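Local coordinates for protein VAL-1 (Chlorella virus, PDB 3GNE) that cleaves alginate, as a polysaccharide lyase of family 14, probably by beta-elimination, at residues A[106-111]-A[129-134]. Numbering follows the deposited sequence. Where two conformers were deposited one is given.
Sequences YQHSKT and IYPPSD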
# COMPACT_ATOMS: atom_id res chain seq x y z
N TYR A 106 -6.50 -3.83 12.67
CA TYR A 106 -6.96 -4.95 13.46
C TYR A 106 -8.49 -5.03 13.43
O TYR A 106 -9.07 -5.63 14.33
CB TYR A 106 -6.42 -4.88 14.90
CG TYR A 106 -6.23 -6.20 15.60
CD1 TYR A 106 -5.24 -7.09 15.22
CD2 TYR A 106 -6.98 -6.62 16.68
CE1 TYR A 106 -4.99 -8.31 15.80
CE2 TYR A 106 -6.77 -7.84 17.30
CZ TYR A 106 -5.79 -8.69 16.87
OH TYR A 106 -5.60 -9.90 17.52
N GLN A 107 -9.11 -4.47 12.39
CA GLN A 107 -10.56 -4.58 12.22
C GLN A 107 -10.82 -5.04 10.80
O GLN A 107 -10.09 -4.69 9.88
CB GLN A 107 -11.25 -3.21 12.40
CG GLN A 107 -11.07 -2.79 13.88
CD GLN A 107 -11.72 -1.43 14.16
OE1 GLN A 107 -11.60 -0.52 13.32
NE2 GLN A 107 -12.41 -1.33 15.27
N HIS A 108 -11.90 -5.80 10.64
CA HIS A 108 -12.36 -6.31 9.36
C HIS A 108 -13.83 -5.93 9.17
O HIS A 108 -14.50 -5.57 10.15
CB HIS A 108 -12.21 -7.81 9.31
CG HIS A 108 -10.76 -8.25 9.37
ND1 HIS A 108 -10.09 -8.31 10.56
CD2 HIS A 108 -9.90 -8.68 8.41
CE1 HIS A 108 -8.85 -8.77 10.31
NE2 HIS A 108 -8.69 -9.00 9.00
N SER A 109 -14.32 -6.08 7.95
CA SER A 109 -15.75 -5.82 7.74
C SER A 109 -16.22 -6.69 6.61
O SER A 109 -15.43 -7.22 5.80
CB SER A 109 -15.97 -4.34 7.35
OG SER A 109 -15.27 -4.06 6.14
N LYS A 110 -17.52 -6.89 6.53
CA LYS A 110 -18.07 -7.76 5.50
C LYS A 110 -17.93 -7.14 4.11
O LYS A 110 -17.96 -7.87 3.11
CB LYS A 110 -19.57 -8.02 5.77
CG LYS A 110 -19.80 -8.85 7.02
CD LYS A 110 -21.31 -9.08 7.19
CE LYS A 110 -21.56 -9.98 8.38
NZ LYS A 110 -22.87 -10.71 8.21
N THR A 111 -17.80 -5.81 4.09
CA THR A 111 -17.88 -5.06 2.85
C THR A 111 -16.55 -4.54 2.37
O THR A 111 -16.50 -4.00 1.26
CB THR A 111 -18.85 -3.87 3.06
OG1 THR A 111 -18.50 -3.24 4.32
CG2 THR A 111 -20.27 -4.35 3.21
N ILE A 129 -2.57 -8.23 3.05
CA ILE A 129 -3.99 -8.23 2.70
C ILE A 129 -4.87 -8.33 3.93
O ILE A 129 -4.68 -9.23 4.76
CB ILE A 129 -4.30 -9.42 1.75
CG1 ILE A 129 -3.47 -9.27 0.47
CG2 ILE A 129 -5.82 -9.49 1.46
CD1 ILE A 129 -3.69 -10.38 -0.56
N TYR A 130 -5.89 -7.49 4.03
CA TYR A 130 -7.00 -7.68 4.96
C TYR A 130 -8.19 -8.11 4.11
O TYR A 130 -8.70 -7.26 3.33
CB TYR A 130 -7.37 -6.39 5.69
CG TYR A 130 -6.68 -6.13 7.02
CD1 TYR A 130 -5.30 -5.88 7.10
CD2 TYR A 130 -7.42 -6.05 8.19
CE1 TYR A 130 -4.69 -5.62 8.34
CE2 TYR A 130 -6.81 -5.80 9.40
CZ TYR A 130 -5.46 -5.58 9.47
OH TYR A 130 -4.91 -5.32 10.72
N PRO A 131 -8.59 -9.37 4.19
CA PRO A 131 -9.77 -9.80 3.41
C PRO A 131 -11.07 -9.53 4.15
O PRO A 131 -11.04 -9.23 5.34
CB PRO A 131 -9.51 -11.33 3.29
CG PRO A 131 -8.87 -11.65 4.65
CD PRO A 131 -8.01 -10.46 4.99
N PRO A 132 -12.21 -9.61 3.45
CA PRO A 132 -13.48 -9.32 4.11
C PRO A 132 -13.91 -10.38 5.12
O PRO A 132 -13.65 -11.57 4.93
CB PRO A 132 -14.47 -9.32 2.90
CG PRO A 132 -13.64 -9.02 1.70
CD PRO A 132 -12.37 -9.84 1.98
N SER A 133 -14.63 -9.92 6.14
CA SER A 133 -15.21 -10.96 6.99
C SER A 133 -16.34 -11.66 6.25
O SER A 133 -16.97 -11.17 5.33
CB SER A 133 -15.75 -10.40 8.30
OG SER A 133 -16.36 -9.17 7.97
N ASP A 134 -16.52 -12.90 6.70
CA ASP A 134 -17.65 -13.72 6.26
C ASP A 134 -17.62 -13.88 4.76
O ASP A 134 -18.68 -13.79 4.12
CB ASP A 134 -18.95 -13.04 6.71
CG ASP A 134 -18.81 -12.67 8.18
OD1 ASP A 134 -17.79 -13.00 8.83
OD2 ASP A 134 -19.70 -12.02 8.76
O HOH W 1 -16.99 -7.91 10.56
O HOH W 2 -12.07 -6.59 6.15
O HOH W 3 -18.54 -10.59 3.15
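The imidazole of His108 rests one face on Tyr130, whose CD2 sits under the rim of the ring, 3.3 Å from His108 NE2; Pro131 O lies in plane at the imidazole edge, 3.3 Å from His108 CD2. His108 CG, anti to the carbonyl carbon (chi1 -65°), sets the imidazole there. The rings form an offset stack, centroids 4.7 Å apart and planes inclined by 27°, although the side chains cross almost at right angles. Tyr106 N donates to Tyr130 OH (2.9 Å), a hydroxyl also hydrogen-bonded to a citrate probably carried over from crystallisation. The one direct backbone bond runs from Ser133 N to Ser109 O (2.8 Å), the donor well above the carbonyl plane. Waters join Ser109 N to Pro131 O and Lys110 O to Ser133 O. Ser109 OG is hydrogen-bonded to Ala102 O. Lys110 NZ makes a long salt bridge to Asp134 OD2 (3.5 Å), an oxygen less surely placed. The contact ties the loop before strand 112-119 to the end of strand 125-130 and the loop that follows it. Because Tyr130 OH accepts from Tyr106 N, its own hydrogen is probably left for an acidic partner, consistent with, but not establishing, a site for alginate carboxylates.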